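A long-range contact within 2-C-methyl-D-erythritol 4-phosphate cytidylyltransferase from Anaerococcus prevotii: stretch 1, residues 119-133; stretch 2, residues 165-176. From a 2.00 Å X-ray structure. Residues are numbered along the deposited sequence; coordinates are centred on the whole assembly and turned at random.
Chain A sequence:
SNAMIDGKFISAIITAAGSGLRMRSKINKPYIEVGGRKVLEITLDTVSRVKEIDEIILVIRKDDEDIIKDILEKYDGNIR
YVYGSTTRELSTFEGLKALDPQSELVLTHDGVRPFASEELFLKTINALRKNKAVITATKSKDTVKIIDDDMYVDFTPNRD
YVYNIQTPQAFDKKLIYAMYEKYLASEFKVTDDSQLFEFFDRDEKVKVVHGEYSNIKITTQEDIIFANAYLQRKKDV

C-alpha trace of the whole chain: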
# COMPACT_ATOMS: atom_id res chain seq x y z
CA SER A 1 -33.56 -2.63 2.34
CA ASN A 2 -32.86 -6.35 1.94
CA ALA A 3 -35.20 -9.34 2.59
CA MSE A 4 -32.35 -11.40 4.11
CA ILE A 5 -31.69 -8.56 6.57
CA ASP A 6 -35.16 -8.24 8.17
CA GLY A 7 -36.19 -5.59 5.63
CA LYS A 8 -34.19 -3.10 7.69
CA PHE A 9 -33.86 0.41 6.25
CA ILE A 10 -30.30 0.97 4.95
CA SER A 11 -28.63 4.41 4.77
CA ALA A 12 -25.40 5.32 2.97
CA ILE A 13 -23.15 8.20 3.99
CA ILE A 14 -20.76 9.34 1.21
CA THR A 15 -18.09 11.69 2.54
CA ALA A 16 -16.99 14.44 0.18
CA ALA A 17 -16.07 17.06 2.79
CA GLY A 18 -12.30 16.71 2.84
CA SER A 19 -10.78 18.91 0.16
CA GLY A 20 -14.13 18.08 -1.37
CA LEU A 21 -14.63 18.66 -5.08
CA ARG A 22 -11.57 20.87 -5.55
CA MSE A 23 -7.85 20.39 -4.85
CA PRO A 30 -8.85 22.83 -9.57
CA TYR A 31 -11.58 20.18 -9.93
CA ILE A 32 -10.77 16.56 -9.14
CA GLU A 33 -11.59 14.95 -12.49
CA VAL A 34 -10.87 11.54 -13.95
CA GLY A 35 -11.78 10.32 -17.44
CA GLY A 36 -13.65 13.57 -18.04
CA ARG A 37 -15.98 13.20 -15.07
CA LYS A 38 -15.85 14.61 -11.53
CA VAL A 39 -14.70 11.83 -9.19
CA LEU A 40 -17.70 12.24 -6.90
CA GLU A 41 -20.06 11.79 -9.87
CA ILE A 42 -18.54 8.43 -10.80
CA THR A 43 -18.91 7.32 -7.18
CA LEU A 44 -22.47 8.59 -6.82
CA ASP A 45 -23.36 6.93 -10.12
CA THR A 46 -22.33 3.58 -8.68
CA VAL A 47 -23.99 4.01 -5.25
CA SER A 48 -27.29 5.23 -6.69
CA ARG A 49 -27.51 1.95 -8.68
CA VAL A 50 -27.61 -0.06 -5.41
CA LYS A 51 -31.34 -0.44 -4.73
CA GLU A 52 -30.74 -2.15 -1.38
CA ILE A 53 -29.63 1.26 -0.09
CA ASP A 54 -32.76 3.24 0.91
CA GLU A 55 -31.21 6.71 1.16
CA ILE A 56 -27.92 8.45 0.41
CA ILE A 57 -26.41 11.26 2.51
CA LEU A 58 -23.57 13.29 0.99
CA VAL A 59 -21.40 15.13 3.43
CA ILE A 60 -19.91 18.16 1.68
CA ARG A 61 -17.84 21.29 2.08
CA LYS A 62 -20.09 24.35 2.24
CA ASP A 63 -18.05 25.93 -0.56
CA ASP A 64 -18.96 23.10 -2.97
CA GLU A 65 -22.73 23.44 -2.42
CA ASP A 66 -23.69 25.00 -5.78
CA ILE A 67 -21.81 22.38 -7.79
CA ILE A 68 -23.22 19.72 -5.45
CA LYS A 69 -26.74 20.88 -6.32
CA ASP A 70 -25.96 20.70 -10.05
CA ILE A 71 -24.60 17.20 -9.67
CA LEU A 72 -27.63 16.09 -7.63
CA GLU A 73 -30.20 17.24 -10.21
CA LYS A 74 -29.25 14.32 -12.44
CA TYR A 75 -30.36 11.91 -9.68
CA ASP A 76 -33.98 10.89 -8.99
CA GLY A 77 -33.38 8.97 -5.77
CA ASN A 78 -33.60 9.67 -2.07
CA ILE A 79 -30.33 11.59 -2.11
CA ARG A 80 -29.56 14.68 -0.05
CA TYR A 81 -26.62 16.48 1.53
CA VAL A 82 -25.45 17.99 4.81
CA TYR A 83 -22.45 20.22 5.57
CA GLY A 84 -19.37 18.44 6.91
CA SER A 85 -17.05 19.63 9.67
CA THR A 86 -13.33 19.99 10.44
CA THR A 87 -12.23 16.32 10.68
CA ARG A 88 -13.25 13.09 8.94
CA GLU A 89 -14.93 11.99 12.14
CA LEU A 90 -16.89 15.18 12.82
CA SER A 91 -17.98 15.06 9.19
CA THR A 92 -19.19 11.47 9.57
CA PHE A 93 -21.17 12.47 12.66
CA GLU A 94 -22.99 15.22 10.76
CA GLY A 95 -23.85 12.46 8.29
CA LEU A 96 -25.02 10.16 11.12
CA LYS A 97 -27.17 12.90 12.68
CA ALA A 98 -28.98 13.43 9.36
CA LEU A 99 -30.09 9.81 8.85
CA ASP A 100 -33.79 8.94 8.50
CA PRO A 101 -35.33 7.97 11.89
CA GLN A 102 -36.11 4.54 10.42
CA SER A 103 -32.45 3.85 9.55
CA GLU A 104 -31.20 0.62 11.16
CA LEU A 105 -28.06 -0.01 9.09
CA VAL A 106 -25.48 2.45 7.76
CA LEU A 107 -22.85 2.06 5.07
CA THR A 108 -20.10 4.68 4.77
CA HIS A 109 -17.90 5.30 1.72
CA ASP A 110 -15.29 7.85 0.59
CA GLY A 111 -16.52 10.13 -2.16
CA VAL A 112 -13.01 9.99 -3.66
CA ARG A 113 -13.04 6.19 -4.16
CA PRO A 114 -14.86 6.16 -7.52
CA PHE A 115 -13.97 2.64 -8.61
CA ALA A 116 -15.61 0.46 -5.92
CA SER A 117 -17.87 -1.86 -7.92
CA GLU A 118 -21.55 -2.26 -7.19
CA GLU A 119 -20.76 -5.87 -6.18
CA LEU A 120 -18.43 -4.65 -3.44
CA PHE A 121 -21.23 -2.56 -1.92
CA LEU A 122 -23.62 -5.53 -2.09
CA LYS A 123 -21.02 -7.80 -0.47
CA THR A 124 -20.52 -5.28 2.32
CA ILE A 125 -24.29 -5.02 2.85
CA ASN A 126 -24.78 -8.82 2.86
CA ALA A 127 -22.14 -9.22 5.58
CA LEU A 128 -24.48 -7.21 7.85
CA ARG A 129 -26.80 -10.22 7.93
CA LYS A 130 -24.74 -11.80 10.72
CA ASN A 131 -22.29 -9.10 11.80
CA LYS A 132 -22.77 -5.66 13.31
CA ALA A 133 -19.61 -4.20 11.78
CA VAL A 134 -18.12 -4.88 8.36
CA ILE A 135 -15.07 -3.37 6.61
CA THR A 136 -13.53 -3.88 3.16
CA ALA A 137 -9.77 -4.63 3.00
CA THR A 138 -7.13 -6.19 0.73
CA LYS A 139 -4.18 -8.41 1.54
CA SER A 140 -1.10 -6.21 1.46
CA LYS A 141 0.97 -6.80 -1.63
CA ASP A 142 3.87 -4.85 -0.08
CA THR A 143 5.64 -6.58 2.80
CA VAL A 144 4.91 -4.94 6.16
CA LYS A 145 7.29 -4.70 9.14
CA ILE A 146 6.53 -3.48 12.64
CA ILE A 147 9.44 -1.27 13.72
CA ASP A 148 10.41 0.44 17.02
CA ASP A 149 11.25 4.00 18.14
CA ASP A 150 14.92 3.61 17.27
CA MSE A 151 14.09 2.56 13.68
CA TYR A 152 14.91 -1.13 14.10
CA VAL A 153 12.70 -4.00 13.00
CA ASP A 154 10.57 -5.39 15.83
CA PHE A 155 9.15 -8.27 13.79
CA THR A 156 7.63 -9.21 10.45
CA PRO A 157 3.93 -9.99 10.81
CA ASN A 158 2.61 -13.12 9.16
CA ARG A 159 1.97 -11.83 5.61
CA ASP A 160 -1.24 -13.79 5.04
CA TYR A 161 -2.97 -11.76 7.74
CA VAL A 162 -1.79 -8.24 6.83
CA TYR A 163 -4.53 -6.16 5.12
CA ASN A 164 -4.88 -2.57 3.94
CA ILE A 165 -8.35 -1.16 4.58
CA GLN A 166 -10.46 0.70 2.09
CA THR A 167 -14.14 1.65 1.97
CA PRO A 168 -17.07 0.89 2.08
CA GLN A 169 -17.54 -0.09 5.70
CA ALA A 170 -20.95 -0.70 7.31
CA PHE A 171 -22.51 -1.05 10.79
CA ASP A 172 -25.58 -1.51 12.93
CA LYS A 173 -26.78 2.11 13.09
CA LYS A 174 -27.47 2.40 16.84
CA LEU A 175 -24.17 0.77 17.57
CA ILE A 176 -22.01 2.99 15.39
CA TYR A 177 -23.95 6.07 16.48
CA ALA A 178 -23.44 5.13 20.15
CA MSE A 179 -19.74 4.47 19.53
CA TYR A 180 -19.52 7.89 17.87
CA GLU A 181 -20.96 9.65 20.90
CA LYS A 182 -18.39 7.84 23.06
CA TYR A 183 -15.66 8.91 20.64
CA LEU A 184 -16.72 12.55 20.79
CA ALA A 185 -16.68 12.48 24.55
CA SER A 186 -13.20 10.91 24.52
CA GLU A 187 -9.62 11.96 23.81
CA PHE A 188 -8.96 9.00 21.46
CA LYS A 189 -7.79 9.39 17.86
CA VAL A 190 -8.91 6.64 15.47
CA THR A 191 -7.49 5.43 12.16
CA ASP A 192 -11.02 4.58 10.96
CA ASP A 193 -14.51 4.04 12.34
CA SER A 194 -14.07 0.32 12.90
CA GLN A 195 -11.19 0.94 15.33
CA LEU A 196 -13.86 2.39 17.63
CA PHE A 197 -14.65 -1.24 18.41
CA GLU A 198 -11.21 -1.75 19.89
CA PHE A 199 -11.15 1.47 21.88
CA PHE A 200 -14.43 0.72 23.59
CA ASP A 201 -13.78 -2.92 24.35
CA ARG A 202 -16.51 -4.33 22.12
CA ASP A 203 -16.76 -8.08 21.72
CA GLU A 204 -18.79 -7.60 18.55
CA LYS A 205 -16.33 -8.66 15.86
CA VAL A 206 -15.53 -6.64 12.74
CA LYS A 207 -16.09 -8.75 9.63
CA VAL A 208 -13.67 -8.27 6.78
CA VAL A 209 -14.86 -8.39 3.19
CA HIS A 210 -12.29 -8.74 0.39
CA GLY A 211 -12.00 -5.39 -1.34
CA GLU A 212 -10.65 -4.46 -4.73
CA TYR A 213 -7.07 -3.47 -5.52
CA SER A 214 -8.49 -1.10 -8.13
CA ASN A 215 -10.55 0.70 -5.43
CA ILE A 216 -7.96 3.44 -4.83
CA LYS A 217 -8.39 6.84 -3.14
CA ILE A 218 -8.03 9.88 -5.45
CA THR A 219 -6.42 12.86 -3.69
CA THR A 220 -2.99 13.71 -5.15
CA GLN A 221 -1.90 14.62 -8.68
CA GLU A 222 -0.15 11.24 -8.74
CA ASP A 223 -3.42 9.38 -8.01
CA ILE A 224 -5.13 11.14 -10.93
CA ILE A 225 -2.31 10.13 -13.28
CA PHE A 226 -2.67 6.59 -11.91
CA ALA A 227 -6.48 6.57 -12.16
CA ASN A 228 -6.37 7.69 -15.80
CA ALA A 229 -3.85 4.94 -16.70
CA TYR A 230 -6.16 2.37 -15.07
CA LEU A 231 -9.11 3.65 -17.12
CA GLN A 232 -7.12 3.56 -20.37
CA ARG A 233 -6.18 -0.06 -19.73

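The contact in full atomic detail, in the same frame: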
# COMPACT_ATOMS: atom_id res chain seq x y z
N GLU A 119 -20.88 -4.59 -6.88
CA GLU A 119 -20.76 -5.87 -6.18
C GLU A 119 -20.08 -5.74 -4.82
O GLU A 119 -20.42 -6.46 -3.88
CB GLU A 119 -20.00 -6.87 -7.04
CG GLU A 119 -20.03 -8.28 -6.51
CD GLU A 119 -18.84 -9.11 -6.99
OE1 GLU A 119 -17.74 -8.53 -7.18
OE2 GLU A 119 -19.01 -10.34 -7.16
N LEU A 120 -19.12 -4.83 -4.70
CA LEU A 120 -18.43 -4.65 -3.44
C LEU A 120 -19.37 -4.05 -2.40
O LEU A 120 -19.32 -4.42 -1.21
CB LEU A 120 -17.22 -3.74 -3.62
CG LEU A 120 -16.36 -3.51 -2.39
CD1 LEU A 120 -15.83 -4.84 -1.87
CD2 LEU A 120 -15.20 -2.54 -2.68
N PHE A 121 -20.22 -3.11 -2.83
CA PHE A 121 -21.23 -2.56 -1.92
C PHE A 121 -22.24 -3.61 -1.48
O PHE A 121 -22.62 -3.65 -0.31
CB PHE A 121 -21.96 -1.39 -2.58
CG PHE A 121 -21.10 -0.16 -2.73
CD1 PHE A 121 -20.92 0.71 -1.67
CD2 PHE A 121 -20.48 0.13 -3.94
CE1 PHE A 121 -20.13 1.86 -1.81
CE2 PHE A 121 -19.69 1.26 -4.09
CZ PHE A 121 -19.52 2.13 -3.01
N LEU A 122 -22.69 -4.44 -2.42
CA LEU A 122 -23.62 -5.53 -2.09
C LEU A 122 -22.99 -6.53 -1.13
O LEU A 122 -23.63 -7.00 -0.19
CB LEU A 122 -24.07 -6.24 -3.36
CG LEU A 122 -24.93 -5.42 -4.33
CD1 LEU A 122 -25.28 -6.21 -5.59
CD2 LEU A 122 -26.20 -4.96 -3.63
N LYS A 123 -21.71 -6.86 -1.35
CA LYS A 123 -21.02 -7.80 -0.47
C LYS A 123 -20.89 -7.24 0.93
O LYS A 123 -21.01 -7.97 1.92
CB LYS A 123 -19.63 -8.13 -1.01
CG LYS A 123 -19.66 -9.11 -2.19
CD LYS A 123 -18.39 -8.95 -3.05
CE LYS A 123 -17.13 -9.24 -2.24
NZ LYS A 123 -15.86 -8.90 -2.96
N THR A 124 -20.63 -5.94 1.02
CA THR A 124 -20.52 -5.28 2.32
C THR A 124 -21.87 -5.29 3.02
O THR A 124 -21.96 -5.60 4.20
CB THR A 124 -20.03 -3.84 2.14
OG1 THR A 124 -18.82 -3.86 1.39
CG2 THR A 124 -19.76 -3.18 3.48
N ILE A 125 -22.94 -4.97 2.28
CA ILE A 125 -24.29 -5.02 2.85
C ILE A 125 -24.68 -6.44 3.32
O ILE A 125 -25.18 -6.63 4.43
CB ILE A 125 -25.32 -4.44 1.85
CG1 ILE A 125 -25.13 -2.93 1.72
CG2 ILE A 125 -26.77 -4.76 2.25
CD1 ILE A 125 -26.05 -2.32 0.67
N ASN A 126 -24.43 -7.45 2.49
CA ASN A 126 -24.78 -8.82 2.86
C ASN A 126 -24.02 -9.35 4.09
O ASN A 126 -24.51 -10.24 4.77
CB ASN A 126 -24.63 -9.77 1.68
CG ASN A 126 -25.72 -9.56 0.63
OD1 ASN A 126 -26.77 -8.97 0.92
ND2 ASN A 126 -25.48 -10.05 -0.58
N ALA A 127 -22.85 -8.80 4.38
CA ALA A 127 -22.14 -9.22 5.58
C ALA A 127 -22.85 -8.72 6.85
O ALA A 127 -22.62 -9.24 7.95
CB ALA A 127 -20.70 -8.74 5.53
N LEU A 128 -23.71 -7.71 6.71
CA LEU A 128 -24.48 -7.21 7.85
C LEU A 128 -25.55 -8.18 8.31
O LEU A 128 -26.14 -8.00 9.38
CB LEU A 128 -25.14 -5.87 7.53
CG LEU A 128 -24.20 -4.68 7.38
CD1 LEU A 128 -24.96 -3.58 6.65
CD2 LEU A 128 -23.74 -4.21 8.74
N ARG A 129 -25.80 -9.23 7.53
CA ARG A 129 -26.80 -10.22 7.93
C ARG A 129 -26.45 -10.88 9.27
O ARG A 129 -27.33 -11.15 10.09
CB ARG A 129 -27.00 -11.28 6.84
CG ARG A 129 -28.19 -12.22 7.12
CD ARG A 129 -28.42 -13.23 5.99
NE ARG A 129 -27.19 -13.96 5.67
CZ ARG A 129 -26.83 -15.10 6.24
NH1 ARG A 129 -27.61 -15.66 7.15
NH2 ARG A 129 -25.69 -15.69 5.88
N LYS A 130 -25.16 -11.12 9.50
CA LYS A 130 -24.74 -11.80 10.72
C LYS A 130 -23.68 -11.05 11.52
O LYS A 130 -23.21 -11.55 12.54
CB LYS A 130 -24.21 -13.20 10.37
CG LYS A 130 -25.29 -14.16 9.88
CD LYS A 130 -24.69 -15.27 9.03
CE LYS A 130 -23.86 -16.23 9.85
NZ LYS A 130 -23.13 -17.19 8.96
N ASN A 131 -23.30 -9.87 11.08
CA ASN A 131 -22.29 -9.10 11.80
C ASN A 131 -22.78 -7.68 12.00
O ASN A 131 -23.54 -7.17 11.17
CB ASN A 131 -21.00 -9.05 10.99
CG ASN A 131 -20.50 -10.43 10.61
OD1 ASN A 131 -19.92 -11.14 11.44
ND2 ASN A 131 -20.70 -10.81 9.35
N LYS A 132 -22.33 -7.03 13.06
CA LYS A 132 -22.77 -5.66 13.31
C LYS A 132 -21.77 -4.63 12.81
O LYS A 132 -22.07 -3.44 12.81
CB LYS A 132 -23.14 -5.46 14.78
CG LYS A 132 -24.30 -6.36 15.21
CD LYS A 132 -25.01 -5.85 16.46
CE LYS A 132 -26.40 -6.47 16.56
NZ LYS A 132 -27.29 -5.78 17.55
N ALA A 133 -20.60 -5.09 12.37
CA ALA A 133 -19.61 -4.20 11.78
C ALA A 133 -18.90 -4.95 10.68
O ALA A 133 -18.58 -6.13 10.83
CB ALA A 133 -18.61 -3.75 12.84
N ILE A 165 -6.92 -1.43 4.66
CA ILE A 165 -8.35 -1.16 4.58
C ILE A 165 -8.71 -0.20 3.47
O ILE A 165 -7.90 0.61 3.03
CB ILE A 165 -8.93 -0.62 5.91
CG1 ILE A 165 -8.45 0.81 6.16
CG2 ILE A 165 -8.54 -1.54 7.06
CD1 ILE A 165 -9.04 1.45 7.39
N GLN A 166 -9.95 -0.29 3.01
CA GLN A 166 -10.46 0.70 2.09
C GLN A 166 -11.88 1.05 2.55
O GLN A 166 -12.20 0.94 3.74
CB GLN A 166 -10.41 0.17 0.64
CG GLN A 166 -10.87 -1.30 0.42
CD GLN A 166 -10.70 -1.77 -1.02
OE1 GLN A 166 -11.67 -2.20 -1.67
NE2 GLN A 166 -9.47 -1.70 -1.53
N THR A 167 -12.73 1.50 1.64
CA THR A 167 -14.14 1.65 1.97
C THR A 167 -14.89 1.07 0.78
O THR A 167 -14.34 1.04 -0.32
CB THR A 167 -14.54 3.11 2.25
OG1 THR A 167 -14.67 3.82 1.01
CG2 THR A 167 -13.52 3.81 3.15
N PRO A 168 -16.15 0.65 0.95
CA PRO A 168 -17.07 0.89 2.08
C PRO A 168 -16.80 0.11 3.37
O PRO A 168 -16.01 -0.85 3.41
CB PRO A 168 -18.43 0.46 1.52
CG PRO A 168 -18.08 -0.63 0.56
CD PRO A 168 -16.80 -0.13 -0.12
N GLN A 169 -17.45 0.58 4.42
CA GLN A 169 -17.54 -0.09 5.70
C GLN A 169 -19.03 0.01 6.03
O GLN A 169 -19.71 0.86 5.48
CB GLN A 169 -16.73 0.68 6.75
CG GLN A 169 -15.24 0.76 6.47
CD GLN A 169 -14.46 1.31 7.66
OE1 GLN A 169 -15.01 2.04 8.49
NE2 GLN A 169 -13.20 0.93 7.77
N ALA A 170 -19.55 -0.84 6.92
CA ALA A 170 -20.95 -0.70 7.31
C ALA A 170 -21.21 -1.26 8.71
O ALA A 170 -20.47 -2.13 9.17
CB ALA A 170 -21.87 -1.38 6.27
N PHE A 171 -22.26 -0.76 9.37
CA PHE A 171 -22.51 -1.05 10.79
C PHE A 171 -23.98 -1.05 11.11
O PHE A 171 -24.77 -0.43 10.39
CB PHE A 171 -21.86 0.02 11.69
CG PHE A 171 -20.45 0.32 11.33
CD1 PHE A 171 -19.41 -0.41 11.87
CD2 PHE A 171 -20.17 1.31 10.41
CE1 PHE A 171 -18.10 -0.15 11.50
CE2 PHE A 171 -18.86 1.59 10.05
CZ PHE A 171 -17.83 0.84 10.58
N ASP A 172 -24.33 -1.72 12.20
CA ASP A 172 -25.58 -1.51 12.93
C ASP A 172 -25.64 -0.03 13.27
O ASP A 172 -24.68 0.53 13.82
CB ASP A 172 -25.59 -2.39 14.20
CG ASP A 172 -26.87 -2.26 15.02
OD1 ASP A 172 -26.98 -1.30 15.81
OD2 ASP A 172 -27.76 -3.12 14.91
N LYS A 173 -26.73 0.65 12.92
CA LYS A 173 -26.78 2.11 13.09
C LYS A 173 -26.75 2.59 14.54
O LYS A 173 -26.05 3.55 14.85
CB LYS A 173 -28.01 2.71 12.37
CG LYS A 173 -28.07 4.25 12.40
CD LYS A 173 -29.08 4.78 13.43
CE LYS A 173 -28.97 6.31 13.52
NZ LYS A 173 -29.82 6.91 14.59
N LYS A 174 -27.51 1.97 15.43
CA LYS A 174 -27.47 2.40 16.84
C LYS A 174 -26.09 2.18 17.42
O LYS A 174 -25.59 2.99 18.20
CB LYS A 174 -28.49 1.64 17.68
CG LYS A 174 -29.92 2.05 17.42
CD LYS A 174 -30.81 1.73 18.61
CE LYS A 174 -32.21 2.27 18.39
NZ LYS A 174 -33.03 2.21 19.64
N LEU A 175 -25.46 1.09 17.03
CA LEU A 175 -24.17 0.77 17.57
C LEU A 175 -23.14 1.79 17.15
O LEU A 175 -22.48 2.38 18.00
CB LEU A 175 -23.75 -0.63 17.14
CG LEU A 175 -22.48 -1.17 17.79
CD1 LEU A 175 -22.57 -1.04 19.30
CD2 LEU A 175 -22.30 -2.64 17.39
N ILE A 176 -22.99 2.02 15.84
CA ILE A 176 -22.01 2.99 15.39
C ILE A 176 -22.31 4.40 15.88
O ILE A 176 -21.40 5.13 16.25
CB ILE A 176 -21.78 2.97 13.85
CG1 ILE A 176 -20.48 3.69 13.49
CG2 ILE A 176 -22.94 3.59 13.11
CD1 ILE A 176 -19.26 3.07 14.16

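Apolar packing makes up most of this contact. The helix of stretch 1 runs roughly along the strand 168-172, their axes 24° apart and 8.3 Å at closest approach. Leu 120 and Thr 124, one turn apart on the helix, and Leu 128 in the segment that follows it, direct their CA-to-CB bonds toward stretch 2. Pro 168, which follows a cis peptide bond, has the largest area covered in either stretch. Its compact ring, with no polar group to satisfy, receives Leu 120 (CD2 to Pro 168 CD, 3.9 Å) and the obliquely placed ring of Phe 121 (CD1 to Pro 168 CG, 3.9 Å). Two residues on, Ala 170 again points toward stretch 1, while Gln 169 between them points away, the alternation expected of an extended strand. The methyl of Ala 170 is met by both Thr 124 and Leu 128, with Thr 124 CG2 at 3.9 Å and Leu 128 CD1 at 3.8 Å from Ala 170 CB.

Thr 124 suits a buried helix face because its hydroxyl is satisfied locally: OG1 donates to Leu 120 O at 2.7 Å and also lies 3.4 Å from Pro 168 CG, while CG2 packs near Ala 170.

Backbone interactions take over beyond the helix. Ala 133 and Phe 171 form an antiparallel, non-hydrogen-bonded bridge, their side chains on the same face, with Ala 133 CB 3.6 Å from Phe 171 CD1. Beside it, Asp 172 N donates to Lys 132 O (2.9 Å, 161°), and CA-H...O contacts join Phe 171 CA to Lys 132 O (3.2 Å) and Ala 133 CA to Ala 170 O (3.4 Å).

Charge contributes at the exposed margin. Lys 132 NZ forms a long salt bridge with Asp 172 OD2, at 3.8 Å. The other carboxylate oxygen, Asp 172 OD1, caps the following helix by accepting from Leu 175 N at 3.1 Å, so one short acidic side chain serves both roles.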